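Local atomic coordinates of putative transcriptional regulator TRANSCRIPTION REGULATOR protein (Rhizobium meliloti, PDB entry 5NLA), a protein that binds the second messenger c-di-GMP and acts as an AraC-like transcriptional activator that regulates extracellular polysaccharide production. Residues Gln102-His107 with Gly161-Ala166; Gly127-Gly132 with Thr143-Gly148. One frame throughout, in Å; residues are numbered along the deposited sequence.

Interaction 1: residues Gln102-His107 with Gly161-Ala166; sequences QVTPAH and GRMTDA
Thr104 and Ala166 form one end of a broken antiparallel ladder, and His107 and Met163 form the other. Each pair is of the hydrogen-bonded kind. Thr104 N donates to Ala166 O at 3.0 Å and Ala166 N to Thr104 O at 2.9 Å, while Met163 N reaches His107 O at 2.9 Å. The return bond from His107 N to Met163 O is more bent, with 136° at the hydrogen. Between the pairs the backbones stay close through CA-H...O contacts, Asp165 CA to Thr104 O and Ala106 CA to Met163 O. Proline suits position 105, since it has no N-H to give a strand partner and lies just where the chain leaves strand 97-104.

This is a place where two neighbouring segments of the chain pass together from one antiparallel sheet to another, strands 97-104 and 166-173 pairing in the first and 107-111 and 159-163 in the second, consistent with the cupin-like barrel of AraC relatives.

The side chains of Thr104, Ala166, His107 and Met163 lie on one face. His107 and Met163 run side by side, both with CG set between backbone N and carbonyl carbon (chi1 63° and 59°). Met163 CG comes within 3.5 Å of His107 CE1, and the sulfur approaches the imidazole obliquely, SD standing 4.5 Å from its ring centre. Thr104 crosses Met163 at about a right angle, CG2 lying 3.8 Å from SD; Trp63 of helix 59-67 also touches Thr104.

The imidazole's rotation is fixed by His107 ND1, which donates in the ring plane to Pro105 O at 2.9 Å, nearly straight. An alanine in place of His107 would probably leave Pro105 O without this donor and Met163 CG and SD without their aromatic neighbour, the thioether freer to turn.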
loop_
_atom_site.group_PDB
_atom_site.type_symbol
_atom_site.label_atom_id
_atom_site.label_comp_id
_atom_site.label_asym_id
_atom_site.label_seq_id
_atom_site.Cartn_x
_atom_site.Cartn_y
_atom_site.Cartn_z
ATOM N N GLN A 102 -11.785 4.002 3.974
ATOM C CA GLN A 102 -12.570 2.962 3.326
ATOM C C GLN A 102 -13.756 2.524 4.188
ATOM O O GLN A 102 -13.596 2.235 5.380
ATOM C CB GLN A 102 -11.678 1.760 3.080
ATOM C CG GLN A 102 -12.338 0.623 2.326
ATOM C CD GLN A 102 -11.320 -0.359 1.799
ATOM O OE1 GLN A 102 -11.403 -0.813 0.649
ATOM N NE2 GLN A 102 -10.332 -0.679 2.626
ATOM N N VAL A 103 -14.938 2.469 3.579
ATOM C CA VAL A 103 -16.094 1.818 4.187
ATOM C C VAL A 103 -16.610 0.804 3.185
ATOM O O VAL A 103 -16.892 1.147 2.042
ATOM C CB VAL A 103 -17.208 2.820 4.544
ATOM C CG1 VAL A 103 -18.403 2.088 5.141
ATOM C CG2 VAL A 103 -16.688 3.875 5.508
ATOM N N THR A 104 -16.742 -0.439 3.620
ATOM C CA THR A 104 -16.960 -1.533 2.692
ATOM C C THR A 104 -17.751 -2.700 3.330
ATOM O O THR A 104 -17.610 -2.954 4.529
ATOM C CB THR A 104 -15.591 -1.985 2.132
ATOM O OG1 THR A 104 -15.787 -2.730 0.930
ATOM C CG2 THR A 104 -14.797 -2.803 3.150
ATOM N N PRO A 105 -18.620 -3.380 2.553
ATOM C CA PRO A 105 -19.296 -4.589 3.062
ATOM C C PRO A 105 -18.375 -5.818 3.068
ATOM O O PRO A 105 -17.246 -5.736 2.599
ATOM C CB PRO A 105 -20.459 -4.800 2.076
ATOM C CG PRO A 105 -20.591 -3.523 1.332
ATOM C CD PRO A 105 -19.211 -2.944 1.280
ATOM N N ALA A 106 -18.858 -6.942 3.604
ATOM C CA ALA A 106 -18.053 -8.162 3.658
ATOM C C ALA A 106 -17.723 -8.614 2.257
ATOM O O ALA A 106 -18.604 -8.705 1.418
ATOM C CB ALA A 106 -18.766 -9.275 4.398
ATOM N N HIS A 107 -16.443 -8.853 2.002
ATOM C CA HIS A 107 -15.998 -9.405 0.721
ATOM C C HIS A 107 -14.700 -10.158 0.955
ATOM O O HIS A 107 -14.158 -10.158 2.069
ATOM C CB HIS A 107 -15.787 -8.284 -0.307
ATOM C CG HIS A 107 -14.717 -7.319 0.088
ATOM N ND1 HIS A 107 -14.889 -6.388 1.088
ATOM C CD2 HIS A 107 -13.438 -7.187 -0.333
ATOM C CE1 HIS A 107 -13.772 -5.705 1.251
ATOM N NE2 HIS A 107 -12.874 -6.172 0.403
ATOM N N GLY A 161 -7.324 -12.909 1.326
ATOM C CA GLY A 161 -8.093 -12.836 2.560
ATOM C C GLY A 161 -9.562 -12.536 2.427
ATOM O O GLY A 161 -10.118 -12.493 1.334
ATOM N N ARG A 162 -10.177 -12.343 3.581
ATOM C CA ARG A 162 -11.579 -11.974 3.683
ATOM C C ARG A 162 -11.709 -10.910 4.752
ATOM O O ARG A 162 -10.982 -10.939 5.759
ATOM C CB ARG A 162 -12.431 -13.168 4.108
ATOM C CG ARG A 162 -12.284 -14.433 3.274
ATOM C CD ARG A 162 -13.237 -15.561 3.685
ATOM N NE ARG A 162 -13.686 -15.456 5.075
ATOM C CZ ARG A 162 -14.761 -14.771 5.504
ATOM N NH1 ARG A 162 -15.564 -14.089 4.670
ATOM N NH2 ARG A 162 -15.040 -14.749 6.805
ATOM N N MET A 163 -12.618 -9.967 4.540
ATOM C CA MET A 163 -13.062 -9.146 5.649
ATOM C C MET A 163 -14.572 -9.154 5.785
ATOM O O MET A 163 -15.337 -9.330 4.840
ATOM C CB MET A 163 -12.511 -7.709 5.600
ATOM C CG MET A 163 -12.864 -6.893 4.376
ATOM S SD MET A 163 -12.159 -5.239 4.470
ATOM C CE MET A 163 -10.574 -5.695 3.822
ATOM N N THR A 164 -14.972 -8.966 7.018
ATOM C CA THR A 164 -16.332 -8.719 7.377
ATOM C C THR A 164 -16.613 -7.287 6.838
ATOM O O THR A 164 -15.714 -6.675 6.204
ATOM C CB THR A 164 -16.445 -8.917 8.917
ATOM O OG1 THR A 164 -17.702 -9.502 9.233
ATOM C CG2 THR A 164 -16.268 -7.652 9.685
ATOM N N ASP A 165 -17.823 -6.761 7.036
ATOM C CA ASP A 165 -18.071 -5.351 6.763
ATOM C C ASP A 165 -17.187 -4.539 7.702
ATOM O O ASP A 165 -16.943 -4.946 8.824
ATOM C CB ASP A 165 -19.543 -4.980 6.900
ATOM C CG ASP A 165 -20.040 -4.951 8.353
ATOM O OD1 ASP A 165 -19.541 -5.686 9.232
ATOM O OD2 ASP A 165 -20.986 -4.195 8.611
ATOM N N ALA A 166 -16.645 -3.426 7.230
ATOM C CA ALA A 166 -15.625 -2.738 8.000
ATOM C C ALA A 166 -15.487 -1.300 7.597
ATOM O O ALA A 166 -15.887 -0.910 6.508
ATOM C CB ALA A 166 -14.286 -3.447 7.848
#

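Interaction 2: residues Gly127-Gly132 with Thr143-Gly148; sequences GLFRSG and TETGPG
Phe129 touches both Thr145 and the turn that follows it. Its ring is approached obliquely by the Thr145 methyl, CG2 lying 3.6 Å from CD1, and the two side chains cross at about a right angle. Thr145 places CG2 anti to its backbone N, which leaves the methyl rather than the hydroxyl against the aromatic carbons. At the root of the same side chain, Phe129 CB rests near Gly146 O.

A single backbone hydrogen bond joins the segments, from Gly148 N to Phe129 O at 2.7 Å and 164° at the hydrogen. Leu128 adds its CD1, packed 3.7 Å from Gly148 C. Pro147 lies across the bend of the other segment: CB comes near Arg130 O, while CG and CD lean on Gly132 O, with CD 3.2 Å from it. Pro147 N also lies near Gly132 O but has no hydrogen to give it, so the ring meets this carbonyl by packing and not by a bond.

Glycines shape the turns that bring these groups together. Gly132 (phi 98°) and Gly148 (phi 74°) take positive phi, which suits residues without a CB, and a side chain on Gly146 would run into the Pro147 ring. Gly146 N is further held by Glu149 OE1. On the first segment, Arg130 and Ser131 both face Ala167 as a classic beta bulge, and the chain turns a corner at Arg130.

Farther out, Arg130 NH1 bonds to Asn206 OD1 on helix 196-211. The Phe129 and Thr145 side chains sit against Ser134 of strand 134-138 and Phe151 of strand 150-154, while Leu128 packs on Ile169 of strand 166-173.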
loop_
_atom_site.group_PDB
_atom_site.type_symbol
_atom_site.label_atom_id
_atom_site.label_comp_id
_atom_site.label_asym_id
_atom_site.label_seq_id
_atom_site.Cartn_x
_atom_site.Cartn_y
_atom_site.Cartn_z
ATOM N N GLY A 127 -2.977 -0.438 7.702
ATOM C CA GLY A 127 -4.422 -0.218 7.755
ATOM C C GLY A 127 -4.974 -0.444 9.140
ATOM O O GLY A 127 -4.726 -1.488 9.731
ATOM N N LEU A 128 -5.716 0.542 9.641
ATOM C CA LEU A 128 -6.365 0.483 10.948
ATOM C C LEU A 128 -7.851 0.242 10.783
ATOM O O LEU A 128 -8.475 0.922 9.988
ATOM C CB LEU A 128 -6.205 1.823 11.649
ATOM C CG LEU A 128 -6.877 1.986 13.009
ATOM C CD1 LEU A 128 -6.287 1.009 14.015
ATOM C CD2 LEU A 128 -6.709 3.428 13.461
ATOM N N PHE A 129 -8.426 -0.657 11.578
ATOM C CA PHE A 129 -9.879 -0.902 11.556
ATOM C C PHE A 129 -10.561 -0.141 12.688
ATOM O O PHE A 129 -10.204 -0.313 13.860
ATOM C CB PHE A 129 -10.182 -2.400 11.682
ATOM C CG PHE A 129 -9.978 -3.172 10.404
ATOM C CD1 PHE A 129 -8.739 -3.205 9.782
ATOM C CD2 PHE A 129 -11.019 -3.866 9.826
ATOM C CE1 PHE A 129 -8.549 -3.907 8.603
ATOM C CE2 PHE A 129 -10.840 -4.564 8.649
ATOM C CZ PHE A 129 -9.604 -4.588 8.034
ATOM N N ARG A 130 -11.537 0.696 12.338
ATOM C CA ARG A 130 -12.445 1.287 13.332
ATOM C C ARG A 130 -13.416 0.197 13.772
ATOM O O ARG A 130 -13.635 -0.011 14.957
ATOM C CB ARG A 130 -13.234 2.476 12.767
ATOM C CG ARG A 130 -12.419 3.516 12.005
ATOM C CD ARG A 130 -11.190 3.917 12.791
ATOM N NE ARG A 130 -10.606 5.165 12.318
ATOM C CZ ARG A 130 -9.609 5.801 12.935
ATOM N NH1 ARG A 130 -9.082 5.312 14.057
ATOM N NH2 ARG A 130 -9.138 6.942 12.435
ATOM N N SER A 131 -14.000 -0.478 12.787
ATOM C CA SER A 131 -14.851 -1.638 12.994
ATOM C C SER A 131 -14.587 -2.696 11.927
ATOM O O SER A 131 -14.087 -2.390 10.865
ATOM C CB SER A 131 -16.308 -1.222 12.921
ATOM O OG SER A 131 -16.610 -0.731 11.629
ATOM N N GLY A 132 -14.972 -3.927 12.226
ATOM C CA GLY A 132 -14.799 -5.060 11.342
ATOM C C GLY A 132 -13.564 -5.863 11.698
ATOM O O GLY A 132 -12.835 -5.545 12.631
ATOM N N THR A 143 -3.363 -14.197 9.578
ATOM C CA THR A 143 -3.294 -13.122 10.531
ATOM C C THR A 143 -4.689 -12.516 10.606
ATOM O O THR A 143 -5.357 -12.364 9.588
ATOM C CB THR A 143 -2.240 -12.111 10.048
ATOM O OG1 THR A 143 -0.975 -12.493 10.583
ATOM C CG2 THR A 143 -2.551 -10.709 10.487
ATOM N N GLU A 144 -5.122 -12.178 11.815
ATOM C CA GLU A 144 -6.436 -11.583 12.047
ATOM C C GLU A 144 -6.287 -10.185 12.615
ATOM O O GLU A 144 -5.612 -9.998 13.615
ATOM C CB GLU A 144 -7.244 -12.433 13.021
ATOM C CG GLU A 144 -8.668 -11.924 13.164
ATOM C CD GLU A 144 -9.434 -12.566 14.281
ATOM O OE1 GLU A 144 -8.869 -13.419 15.003
ATOM O OE2 GLU A 144 -10.622 -12.203 14.426
ATOM N N THR A 145 -6.949 -9.223 11.989
ATOM C CA THR A 145 -6.911 -7.831 12.395
ATOM C C THR A 145 -8.323 -7.478 12.772
ATOM O O THR A 145 -9.226 -7.636 11.961
ATOM C CB THR A 145 -6.474 -6.909 11.229
ATOM O OG1 THR A 145 -5.126 -7.218 10.815
ATOM C CG2 THR A 145 -6.548 -5.436 11.635
ATOM N N GLY A 146 -8.522 -7.009 13.998
ATOM C CA GLY A 146 -9.836 -6.580 14.467
ATOM C C GLY A 146 -9.868 -5.111 14.807
ATOM O O GLY A 146 -8.865 -4.424 14.657
ATOM N N PRO A 147 -11.018 -4.625 15.311
ATOM C CA PRO A 147 -11.175 -3.202 15.644
ATOM C C PRO A 147 -10.043 -2.661 16.520
ATOM O O PRO A 147 -9.597 -3.340 17.452
ATOM C CB PRO A 147 -12.506 -3.168 16.400
ATOM C CG PRO A 147 -13.257 -4.351 15.880
ATOM C CD PRO A 147 -12.200 -5.403 15.739
ATOM N N GLY A 148 -9.568 -1.465 16.176
ATOM C CA GLY A 148 -8.505 -0.795 16.913
ATOM C C GLY A 148 -7.133 -1.386 16.704
ATOM O O GLY A 148 -6.221 -1.058 17.448
#

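Overall arrangement
From the N terminus, after strands 49-52, 72-74 and 88-94 and helix 59-67, the chain runs along strand 97-104 and bends into strand 107-111, the first half of interaction 1. After helix 113-118 it follows strand 124-129, makes the hairpin of strands 134-138 and 141-145, and returns as strand 150-154; interaction 2 closes this short loop of ten intervening residues. Only with strands 159-163 and 166-173 does interaction 1 close its longer loop of 53, so the second contact nests within the first. Both join the seven-stranded sheet to the five-stranded one. Their centres lie about 10 Å apart, and they touch in several places, among them Ala166 CB, 3.7 Å from Phe129 CE2.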